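Local coordinates for protein putative oxygenase (Streptomyces viridochromogenes Tue57, PDB 4XAA) that probably acts as an iron- and 2-oxoglutarate-dependent dioxygenase in orthosomycin antibiotic biosynthesis, and in this crystal holds nickel in its metal site, at residues Tyr109-Leu113 with Arg208-Ile212; Ala119-Trp124 with Gly197-Asn201; Val131-Thr135 with His190-Leu194; Cys142-Pro148 with Pro179-Gly185. All blocks are in the same frame, centred on the assembly; numbering follows the deposited sequence.

Contact 1: Tyr109-Leu113 with Arg208-Ile212; sequences YALVL and RTIVI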
loop_
_atom_site.group_PDB
_atom_site.type_symbol
_atom_site.label_atom_id
_atom_site.label_comp_id
_atom_site.label_asym_id
_atom_site.label_seq_id
_atom_site.Cartn_x
_atom_site.Cartn_y
_atom_site.Cartn_z
ATOM N N TYR A 109 -5.169 -7.908 -3.928
ATOM C CA TYR A 109 -3.725 -7.880 -3.995
ATOM C C TYR A 109 -3.327 -6.946 -5.110
ATOM O O TYR A 109 -3.804 -7.088 -6.232
ATOM C CB TYR A 109 -3.152 -9.273 -4.280
ATOM C CG TYR A 109 -3.601 -10.395 -3.366
ATOM C CD1 TYR A 109 -4.869 -10.944 -3.480
ATOM C CD2 TYR A 109 -2.733 -10.941 -2.427
ATOM C CE1 TYR A 109 -5.282 -11.980 -2.665
ATOM C CE2 TYR A 109 -3.131 -11.990 -1.608
ATOM C CZ TYR A 109 -4.407 -12.511 -1.730
ATOM O OH TYR A 109 -4.821 -13.556 -0.930
ATOM N N ALA A 110 -2.428 -6.016 -4.832
ATOM C CA ALA A 110 -1.985 -5.120 -5.883
ATOM C C ALA A 110 -0.528 -4.756 -5.733
ATOM O O ALA A 110 0.011 -4.687 -4.626
ATOM C CB ALA A 110 -2.857 -3.835 -5.913
ATOM N N LEU A 111 0.108 -4.520 -6.868
ATOM C CA LEU A 111 1.400 -3.868 -6.881
ATOM C C LEU A 111 1.202 -2.415 -7.310
ATOM O O LEU A 111 0.761 -2.141 -8.429
ATOM C CB LEU A 111 2.360 -4.593 -7.819
ATOM C CG LEU A 111 3.787 -4.082 -8.002
ATOM C CD1 LEU A 111 4.637 -4.258 -6.750
ATOM C CD2 LEU A 111 4.438 -4.769 -9.188
ATOM N N VAL A 112 1.493 -1.486 -6.403
ATOM C CA VAL A 112 1.499 -0.081 -6.758
ATOM C C VAL A 112 2.948 0.401 -6.867
ATOM O O VAL A 112 3.867 -0.142 -6.222
ATOM C CB VAL A 112 0.703 0.758 -5.757
ATOM C CG1 VAL A 112 -0.545 -0.009 -5.339
ATOM C CG2 VAL A 112 1.541 1.087 -4.553
ATOM N N LEU A 113 3.134 1.402 -7.727
ATOM C CA LEU A 113 4.440 1.728 -8.284
ATOM C C LEU A 113 4.622 3.195 -8.505
ATOM O O LEU A 113 3.726 3.856 -9.042
ATOM C CB LEU A 113 4.642 1.062 -9.645
ATOM C CG LEU A 113 4.221 -0.380 -9.789
ATOM C CD1 LEU A 113 4.132 -0.706 -11.228
ATOM C CD2 LEU A 113 5.290 -1.193 -9.112
ATOM N N ARG A 208 8.268 0.757 -4.969
ATOM C CA ARG A 208 7.456 -0.402 -5.261
ATOM C C ARG A 208 6.859 -0.941 -3.977
ATOM O O ARG A 208 7.559 -1.131 -2.992
ATOM C CB ARG A 208 8.276 -1.488 -5.948
ATOM C CG ARG A 208 9.144 -1.013 -7.104
ATOM C CD ARG A 208 9.887 -2.198 -7.673
ATOM N NE ARG A 208 11.110 -1.868 -8.397
ATOM C CZ ARG A 208 12.265 -1.567 -7.817
ATOM N NH1 ARG A 208 12.348 -1.505 -6.500
ATOM N NH2 ARG A 208 13.333 -1.309 -8.559
ATOM N N THR A 209 5.560 -1.203 -4.006
ATOM C CA THR A 209 4.827 -1.625 -2.829
ATOM C C THR A 209 3.849 -2.726 -3.215
ATOM O O THR A 209 3.214 -2.652 -4.260
ATOM C CB THR A 209 4.073 -0.427 -2.196
ATOM O OG1 THR A 209 5.022 0.556 -1.778
ATOM C CG2 THR A 209 3.254 -0.846 -1.000
ATOM N N ILE A 210 3.751 -3.757 -2.388
ATOM C CA ILE A 210 2.683 -4.742 -2.523
ATOM C C ILE A 210 1.600 -4.432 -1.497
ATOM O O ILE A 210 1.836 -4.531 -0.301
ATOM C CB ILE A 210 3.204 -6.199 -2.332
ATOM C CG1 ILE A 210 4.123 -6.587 -3.486
ATOM C CG2 ILE A 210 2.061 -7.190 -2.240
ATOM C CD1 ILE A 210 4.826 -7.894 -3.272
ATOM N N VAL A 211 0.424 -4.034 -1.971
ATOM C CA VAL A 211 -0.722 -3.763 -1.101
ATOM C C VAL A 211 -1.717 -4.933 -1.120
ATOM O O VAL A 211 -2.234 -5.331 -2.184
ATOM C CB VAL A 211 -1.475 -2.470 -1.515
ATOM C CG1 VAL A 211 -2.536 -2.101 -0.485
ATOM C CG2 VAL A 211 -0.511 -1.332 -1.701
ATOM N N ILE A 212 -1.978 -5.477 0.062
ATOM C CA ILE A 212 -2.923 -6.566 0.221
ATOM C C ILE A 212 -4.007 -6.093 1.176
ATOM O O ILE A 212 -3.728 -5.527 2.227
ATOM C CB ILE A 212 -2.224 -7.872 0.741
ATOM C CG1 ILE A 212 -1.101 -8.299 -0.205
ATOM C CG2 ILE A 212 -3.203 -9.021 0.891
ATOM C CD1 ILE A 212 -0.493 -9.662 0.138
#
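Tyr109, Val211 and Val112 lose the most surface where these two antiparallel strands run side by side, their axes 4.7 Å apart at closest approach and their directions 156° apart. Val211 stands opposite Ala110 in a hydrogen-bonded pair: Ala110 N donates to Val211 O at 2.7 Å, and Val211 N returns a bond to Ala110 O at 2.8 Å. Two residues along, Val112 repeats the pattern with Thr209, Val112 N to Thr209 O and Thr209 N to Val112 O both measuring 3.0 Å. The side chains of these four residues share one face of the sheet, where Val112 CG1 meets Val211 CG2 at 3.9 Å on the diagonal. The side chain of Val211 is about 7 Å from the bound nickel, so this face looks into the metal-containing interior of the double-stranded beta-helix.

Tyr109 belongs to the other face and sits in a non-hydrogen-bonded pair with Ile212; its ring atom CD2 touches Ile212 CD1 at 3.6 Å. Leu111, Leu113, Arg208 and Ile210 continue this face, with Leu111 CD1 packed 4.0 Å from Ile210 CG1.

Helix 29-47 covers that second face, through Ala39 on Leu111, Leu35 on Ile210 and Ile43 on Leu113. Within the large sheet, strand 68-72 flanks 105-114 and strand 136-142 flanks 207-215, which places this pair in the middle.

Contact 2: Ala119-Trp124 with Gly197-Asn201; sequences AAEVPW and GSGPN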
loop_
_atom_site.group_PDB
_atom_site.type_symbol
_atom_site.label_atom_id
_atom_site.label_comp_id
_atom_site.label_asym_id
_atom_site.label_seq_id
_atom_site.Cartn_x
_atom_site.Cartn_y
_atom_site.Cartn_z
ATOM N N ALA A 119 6.491 9.639 -11.969
ATOM C CA ALA A 119 5.330 9.148 -11.241
ATOM C C ALA A 119 4.398 10.280 -10.859
ATOM O O ALA A 119 4.829 11.323 -10.392
ATOM C CB ALA A 119 5.754 8.377 -10.006
ATOM N N ALA A 120 3.110 10.056 -11.071
ATOM C CA ALA A 120 2.088 11.012 -10.686
ATOM C C ALA A 120 1.754 10.847 -9.221
ATOM O O ALA A 120 2.129 9.856 -8.597
ATOM C CB ALA A 120 0.842 10.824 -11.521
ATOM N N GLU A 121 1.038 11.807 -8.666
ATOM C CA GLU A 121 0.501 11.619 -7.341
ATOM C C GLU A 121 -0.655 10.632 -7.412
ATOM O O GLU A 121 -1.215 10.382 -8.487
ATOM C CB GLU A 121 0.036 12.949 -6.743
ATOM C CG GLU A 121 -1.132 13.609 -7.473
ATOM C CD GLU A 121 -1.764 14.737 -6.665
ATOM O OE1 GLU A 121 -1.938 15.849 -7.210
ATOM O OE2 GLU A 121 -2.097 14.508 -5.481
ATOM N N VAL A 122 -0.995 10.058 -6.266
ATOM C CA VAL A 122 -2.275 9.391 -6.099
ATOM C C VAL A 122 -3.187 10.321 -5.317
ATOM O O VAL A 122 -2.938 10.559 -4.149
ATOM C CB VAL A 122 -2.141 8.056 -5.348
ATOM C CG1 VAL A 122 -3.501 7.373 -5.220
ATOM C CG2 VAL A 122 -1.141 7.150 -6.056
ATOM N N PRO A 123 -4.251 10.839 -5.955
ATOM C CA PRO A 123 -5.193 11.771 -5.312
ATOM C C PRO A 123 -5.670 11.274 -3.956
ATOM O O PRO A 123 -5.782 10.064 -3.752
ATOM C CB PRO A 123 -6.376 11.829 -6.291
ATOM C CG PRO A 123 -5.869 11.278 -7.585
ATOM C CD PRO A 123 -4.728 10.371 -7.274
ATOM N N TRP A 124 -5.927 12.192 -3.035
ATOM C CA TRP A 124 -6.447 11.820 -1.729
ATOM C C TRP A 124 -7.747 11.053 -1.874
ATOM O O TRP A 124 -8.537 11.327 -2.764
ATOM C CB TRP A 124 -6.654 13.056 -0.867
ATOM C CG TRP A 124 -5.368 13.712 -0.545
ATOM C CD1 TRP A 124 -4.748 14.706 -1.249
ATOM C CD2 TRP A 124 -4.513 13.407 0.559
ATOM N NE1 TRP A 124 -3.565 15.046 -0.640
ATOM C CE2 TRP A 124 -3.396 14.260 0.470
ATOM C CE3 TRP A 124 -4.591 12.508 1.621
ATOM C CZ2 TRP A 124 -2.368 14.236 1.404
ATOM C CZ3 TRP A 124 -3.567 12.480 2.544
ATOM C CH2 TRP A 124 -2.469 13.334 2.429
ATOM N N GLY A 197 -3.125 9.571 0.504
ATOM C CA GLY A 197 -2.691 9.697 -0.876
ATOM C C GLY A 197 -1.189 9.513 -0.913
ATOM O O GLY A 197 -0.604 8.977 0.029
ATOM N N SER A 198 -0.557 9.940 -1.997
ATOM C CA SER A 198 0.902 9.945 -2.072
ATOM C C SER A 198 1.317 10.949 -3.136
ATOM O O SER A 198 0.626 11.112 -4.134
ATOM C CB SER A 198 1.454 8.544 -2.384
ATOM O OG SER A 198 0.956 8.042 -3.623
ATOM N N GLY A 199 2.428 11.641 -2.930
ATOM C CA GLY A 199 2.837 12.641 -3.896
ATOM C C GLY A 199 3.477 12.040 -5.130
ATOM O O GLY A 199 3.568 10.823 -5.265
ATOM N N PRO A 200 3.935 12.898 -6.045
ATOM C CA PRO A 200 4.642 12.411 -7.236
ATOM C C PRO A 200 6.061 11.952 -6.911
ATOM O O PRO A 200 6.622 12.360 -5.892
ATOM C CB PRO A 200 4.668 13.642 -8.158
ATOM C CG PRO A 200 4.605 14.811 -7.218
ATOM C CD PRO A 200 3.767 14.366 -6.044
ATOM N N ASN A 201 6.628 11.116 -7.773
ATOM C CA ASN A 201 8.041 10.758 -7.679
ATOM C C ASN A 201 8.839 11.429 -8.793
ATOM O O ASN A 201 8.942 10.906 -9.906
ATOM C CB ASN A 201 8.230 9.246 -7.745
ATOM C CG ASN A 201 9.673 8.837 -7.573
ATOM O OD1 ASN A 201 10.408 9.435 -6.789
ATOM N ND2 ASN A 201 10.092 7.824 -8.318
#
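This is an edge pairing in the smaller sheet of the double-stranded beta-helix: strand 122-125, outermost in that sheet, runs antiparallel to strand 196-198. Backbone hydrogen bonds hold it. Val122 N donates to Ser198 O at 2.9 Å and Ser198 N to Val122 O at 3.3 Å. Further out, where both segments have become loop, Asn201 N reaches Ala119 O at 3.2 Å, and the return bond from Ala119 N to Asn201 O is weak at 3.4 Å.

Side chains pack alongside: at the loop end Ala119 CB lies 3.5 Å from Asn201 CB, and between the two bonded pairs Glu121 CB is 4.1 Å from Pro200 CD. Lys114, from strand 105-114 of the large sheet, ties the two segments together, its NZ hydrogen-bonding to Ser198 OG and to the carbonyl oxygens of Ala120 and Gly199.

The metal ligands His125 and His196 adjoin the segments, so the pairing brings both toward the nickel. Gly197 fits tightly here: its CA lies over one face of the Trp124 ring, and a CB would come 2.7 Å from Val122 O.

Contact 3: Val131-Thr135 with His190-Leu194; sequences VGPRT and HDVRL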
loop_
_atom_site.group_PDB
_atom_site.type_symbol
_atom_site.label_atom_id
_atom_site.label_comp_id
_atom_site.label_asym_id
_atom_site.label_seq_id
_atom_site.Cartn_x
_atom_site.Cartn_y
_atom_site.Cartn_z
ATOM N N VAL A 131 -17.576 -0.032 5.622
ATOM C CA VAL A 131 -17.258 -0.841 6.791
ATOM C C VAL A 131 -16.870 0.071 7.938
ATOM O O VAL A 131 -16.377 1.174 7.720
ATOM C CB VAL A 131 -16.110 -1.835 6.520
ATOM C CG1 VAL A 131 -16.572 -2.970 5.619
ATOM C CG2 VAL A 131 -14.895 -1.105 5.923
ATOM N N GLY A 132 -17.092 -0.400 9.158
ATOM C CA GLY A 132 -16.715 0.341 10.340
ATOM C C GLY A 132 -15.210 0.472 10.450
ATOM O O GLY A 132 -14.468 -0.197 9.730
ATOM N N PRO A 133 -14.745 1.354 11.347
ATOM C CA PRO A 133 -13.301 1.496 11.546
ATOM C C PRO A 133 -12.729 0.219 12.121
ATOM O O PRO A 133 -13.465 -0.547 12.752
ATOM C CB PRO A 133 -13.183 2.653 12.543
ATOM C CG PRO A 133 -14.501 3.330 12.534
ATOM C CD PRO A 133 -15.516 2.288 12.183
ATOM N N ARG A 134 -11.440 -0.005 11.888
ATOM C CA ARG A 134 -10.742 -1.178 12.408
ATOM C C ARG A 134 -11.425 -2.484 12.017
ATOM O O ARG A 134 -11.546 -3.392 12.830
ATOM C CB ARG A 134 -10.617 -1.103 13.932
ATOM C CG ARG A 134 -9.267 -1.561 14.391
ATOM C CD ARG A 134 -9.234 -1.889 15.863
ATOM N NE ARG A 134 -7.940 -2.468 16.210
ATOM C CZ ARG A 134 -7.549 -2.737 17.445
ATOM N NH1 ARG A 134 -8.356 -2.473 18.460
ATOM N NH2 ARG A 134 -6.354 -3.281 17.660
ATOM N N THR A 135 -11.856 -2.562 10.765
ATOM C CA THR A 135 -12.587 -3.718 10.261
ATOM C C THR A 135 -11.892 -4.302 9.031
ATOM O O THR A 135 -11.843 -5.522 8.853
ATOM C CB THR A 135 -14.043 -3.334 9.928
ATOM O OG1 THR A 135 -14.734 -3.035 11.146
ATOM C CG2 THR A 135 -14.761 -4.453 9.232
ATOM N N HIS A 190 -2.824 0.262 7.205
ATOM C CA HIS A 190 -3.706 1.400 7.362
ATOM C C HIS A 190 -5.147 1.008 7.157
ATOM O O HIS A 190 -5.481 0.099 6.380
ATOM C CB HIS A 190 -3.303 2.554 6.434
ATOM C CG HIS A 190 -3.514 2.292 4.976
ATOM N ND1 HIS A 190 -2.555 1.708 4.179
ATOM C CD2 HIS A 190 -4.556 2.587 4.157
ATOM C CE1 HIS A 190 -3.004 1.626 2.938
ATOM N NE2 HIS A 190 -4.216 2.154 2.898
ATOM N N ASP A 191 -6.000 1.682 7.912
ATOM C CA ASP A 191 -7.426 1.424 7.875
ATOM C C ASP A 191 -7.967 1.856 6.501
ATOM O O ASP A 191 -7.513 2.849 5.948
ATOM C CB ASP A 191 -8.100 2.168 9.030
ATOM C CG ASP A 191 -9.512 1.712 9.274
ATOM O OD1 ASP A 191 -10.301 1.734 8.302
ATOM O OD2 ASP A 191 -9.831 1.333 10.430
ATOM N N VAL A 192 -8.903 1.109 5.931
ATOM C CA VAL A 192 -9.395 1.466 4.601
ATOM C C VAL A 192 -10.188 2.765 4.623
ATOM O O VAL A 192 -10.425 3.354 3.578
ATOM C CB VAL A 192 -10.288 0.370 3.989
ATOM C CG1 VAL A 192 -9.462 -0.839 3.577
ATOM C CG2 VAL A 192 -11.382 -0.008 4.951
ATOM N N ARG A 193 -10.596 3.210 5.809
ATOM C CA ARG A 193 -11.389 4.424 5.939
ATOM C C ARG A 193 -10.502 5.649 6.012
ATOM O O ARG A 193 -10.978 6.779 6.098
ATOM C CB ARG A 193 -12.273 4.363 7.187
ATOM C CG ARG A 193 -13.288 3.241 7.218
ATOM C CD ARG A 193 -14.120 3.292 8.486
ATOM N NE ARG A 193 -14.837 4.555 8.642
ATOM C CZ ARG A 193 -16.030 4.806 8.102
ATOM N NH1 ARG A 193 -16.637 3.884 7.366
ATOM N NH2 ARG A 193 -16.615 5.985 8.286
ATOM N N LEU A 194 -9.198 5.421 6.000
ATOM C CA LEU A 194 -8.257 6.505 6.212
ATOM C C LEU A 194 -8.159 7.416 4.983
ATOM O O LEU A 194 -8.085 6.946 3.848
ATOM C CB LEU A 194 -6.884 5.939 6.575
ATOM C CG LEU A 194 -5.744 6.939 6.756
ATOM C CD1 LEU A 194 -5.814 7.612 8.121
ATOM C CD2 LEU A 194 -4.411 6.228 6.557
HETATM O O HOH W 1 -11.999 -0.333 8.766
#
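His190, the penultimate residue of strand 186-191, does not touch 131-135; its NE2 hydrogen-bonds to OD2 of Asp127, one of the nickel ligands. Asp191 joins the segments through both carboxylate oxygens. Its OD2 accepts a short bond from Arg134 N at 2.6 Å, while its OD1 accepts from Arg193 N at 2.9 Å, making an Asx turn. Water 1 sits between the segments, 2.7 Å from Asp191 OD1 and 2.7 Å from Gly132 O, and accepts from Thr135 N at 3.0 Å. Val192 supplies the apolar contact, its CG2 3.8 Å from Val131 CG2. Arg193, the residue most covered by the contact, then folds back across the loop: NH1 donates to Val131 O at 2.7 Å, CD packs 3.5 Å from Pro133 N, and NH2 forms a salt bridge with Asp164. Leu194 closes the turn, its N bonding to Asp191 O at 3.1 Å. The result is a type I beta turn combined with an Asx turn, linking two strands of the barrel-like cupin fold and leading directly toward the metal ligand His196.

Contact 4: Cys142-Pro148 with Pro179-Gly185; sequences CLDDAGP and PVPVSQG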
loop_
_atom_site.group_PDB
_atom_site.type_symbol
_atom_site.label_atom_id
_atom_site.label_comp_id
_atom_site.label_asym_id
_atom_site.label_seq_id
_atom_site.Cartn_x
_atom_site.Cartn_y
_atom_site.Cartn_z
ATOM N N CYS A 142 6.580 -2.741 1.713
ATOM C CA CYS A 142 7.499 -1.851 1.019
ATOM C C CYS A 142 8.727 -2.581 0.498
ATOM O O CYS A 142 9.468 -3.203 1.261
ATOM C CB CYS A 142 7.888 -0.725 1.967
ATOM S SG CYS A 142 6.382 -0.056 2.716
ATOM N N LEU A 143 8.930 -2.530 -0.808
ATOM C CA LEU A 143 10.044 -3.242 -1.410
ATOM C C LEU A 143 11.138 -2.222 -1.678
ATOM O O LEU A 143 12.206 -2.549 -2.175
ATOM C CB LEU A 143 9.616 -3.967 -2.695
ATOM C CG LEU A 143 8.299 -4.760 -2.662
ATOM C CD1 LEU A 143 7.946 -5.272 -4.054
ATOM C CD2 LEU A 143 8.365 -5.916 -1.676
ATOM N N ASP A 144 10.859 -0.975 -1.320
ATOM C CA ASP A 144 11.847 0.087 -1.399
ATOM C C ASP A 144 11.841 1.007 -0.166
ATOM O O ASP A 144 10.854 1.071 0.583
ATOM C CB ASP A 144 11.618 0.913 -2.660
ATOM C CG ASP A 144 11.893 0.127 -3.918
ATOM O OD1 ASP A 144 13.074 -0.175 -4.168
ATOM O OD2 ASP A 144 10.940 -0.194 -4.659
ATOM N N ASP A 145 12.975 1.670 0.053
ATOM C CA ASP A 145 13.050 2.865 0.892
ATOM C C ASP A 145 12.151 3.942 0.295
ATOM O O ASP A 145 12.252 4.240 -0.886
ATOM C CB ASP A 145 14.482 3.393 0.970
ATOM C CG ASP A 145 15.383 2.543 1.849
ATOM O OD1 ASP A 145 15.098 1.346 2.017
ATOM O OD2 ASP A 145 16.384 3.079 2.376
ATOM N N ALA A 146 11.275 4.525 1.099
ATOM C CA ALA A 146 10.423 5.591 0.609
ATOM C C ALA A 146 10.255 6.697 1.643
ATOM O O ALA A 146 10.106 6.433 2.832
ATOM C CB ALA A 146 9.070 5.029 0.204
ATOM N N GLY A 147 10.278 7.939 1.173
ATOM C CA GLY A 147 10.121 9.094 2.037
ATOM C C GLY A 147 9.345 10.178 1.313
ATOM O O GLY A 147 8.862 9.943 0.215
ATOM N N PRO A 148 9.244 11.374 1.917
ATOM C CA PRO A 148 8.408 12.477 1.434
ATOM C C PRO A 148 8.556 12.784 -0.061
ATOM O O PRO A 148 7.561 12.695 -0.791
ATOM C CB PRO A 148 8.885 13.662 2.277
ATOM C CG PRO A 148 9.392 13.055 3.523
ATOM C CD PRO A 148 10.033 11.769 3.098
ATOM N N PRO A 179 3.527 12.297 6.428
ATOM C CA PRO A 179 4.085 11.276 5.541
ATOM C C PRO A 179 4.390 9.988 6.305
ATOM O O PRO A 179 4.351 9.979 7.528
ATOM C CB PRO A 179 5.366 11.931 5.007
ATOM C CG PRO A 179 5.752 12.913 6.050
ATOM C CD PRO A 179 4.471 13.402 6.673
ATOM N N VAL A 180 4.654 8.902 5.594
ATOM C CA VAL A 180 5.037 7.668 6.253
ATOM C C VAL A 180 6.303 7.146 5.603
ATOM O O VAL A 180 6.246 6.386 4.641
ATOM C CB VAL A 180 3.925 6.595 6.194
ATOM C CG1 VAL A 180 4.372 5.330 6.909
ATOM C CG2 VAL A 180 2.654 7.112 6.842
ATOM N N PRO A 181 7.463 7.589 6.116
ATOM C CA PRO A 181 8.769 7.048 5.725
ATOM C C PRO A 181 8.862 5.558 6.048
ATOM O O PRO A 181 8.382 5.117 7.099
ATOM C CB PRO A 181 9.760 7.856 6.576
ATOM C CG PRO A 181 9.021 9.071 6.979
ATOM C CD PRO A 181 7.591 8.669 7.109
ATOM N N VAL A 182 9.473 4.795 5.148
ATOM C CA VAL A 182 9.640 3.360 5.343
ATOM C C VAL A 182 11.001 2.899 4.837
ATOM O O VAL A 182 11.572 3.492 3.930
ATOM C CB VAL A 182 8.533 2.545 4.614
ATOM C CG1 VAL A 182 7.132 2.976 5.071
ATOM C CG2 VAL A 182 8.664 2.693 3.106
ATOM N N SER A 183 11.529 1.838 5.431
ATOM C CA SER A 183 12.662 1.141 4.835
ATOM C C SER A 183 12.138 -0.085 4.109
ATOM O O SER A 183 11.068 -0.587 4.435
ATOM C CB SER A 183 13.686 0.732 5.892
ATOM O OG SER A 183 13.707 1.662 6.961
ATOM N N GLN A 184 12.892 -0.565 3.129
ATOM C CA GLN A 184 12.573 -1.813 2.460
ATOM C C GLN A 184 12.370 -2.930 3.490
ATOM O O GLN A 184 13.209 -3.159 4.349
ATOM C CB GLN A 184 13.679 -2.179 1.472
ATOM C CG GLN A 184 13.634 -3.620 1.007
ATOM C CD GLN A 184 14.694 -3.951 -0.037
ATOM O OE1 GLN A 184 15.207 -3.074 -0.734
ATOM N NE2 GLN A 184 15.015 -5.235 -0.154
ATOM N N GLY A 185 11.227 -3.597 3.411
ATOM C CA GLY A 185 10.892 -4.647 4.349
ATOM C C GLY A 185 9.802 -4.226 5.310
ATOM O O GLY A 185 9.122 -5.072 5.890
#
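Val182 is the apolar centre and the residue most covered here: its CG2 packs 3.6 Å from Cys142 SG and 3.7 Å from Ala146 CB. Around this cluster the backbones pair antiparallel in a single bridge, Ala146 N donating to Val182 O at 3.0 Å and Val182 N to Ala146 O at 2.9 Å. Toward one end, Pro148 CG and Pro179 CG meet loosely at 4.4 Å. Toward the other, Gly185 N bonds to Cys142 O at 2.8 Å; Gly185 has a phi of 108°, at which a CB would jam against the preceding carbonyl. At the polar edge, Asp145 OD1 accepts from Gln184 N at 3.1 Å, and the carboxylate of Asp144, directed elsewhere, makes a salt bridge with Arg208. The two connections run together from neighbouring strands 136-142 and 186-191 of the large sheet to neighbouring strands 153-155 and 178-179 of the small one, the paired crossing between sheets that is characteristic of a double-stranded beta-helix.

From the N terminus the chain passes the first segments of contacts 1, 2, 3 and 4 in that order, then returns through their partners in reverse. Contact 4 therefore closes the innermost loop, contact 3 encloses it, contact 2 encloses both and contact 1 is outermost; none cross. Contact 1 joins central strands of the large sheet, contact 2 lies in the small sheet, contact 3 fixes a loop at an end of the large sheet's strands, and contact 4 bridges two connections between the sheets. Contacts 1 and 4 touch directly, Arg208 NH1 lying 2.7 Å from Asp144 OD2. Nickel ligands His125, Asp127 and His196 fall in the chain between the segments of contacts 2 and 3.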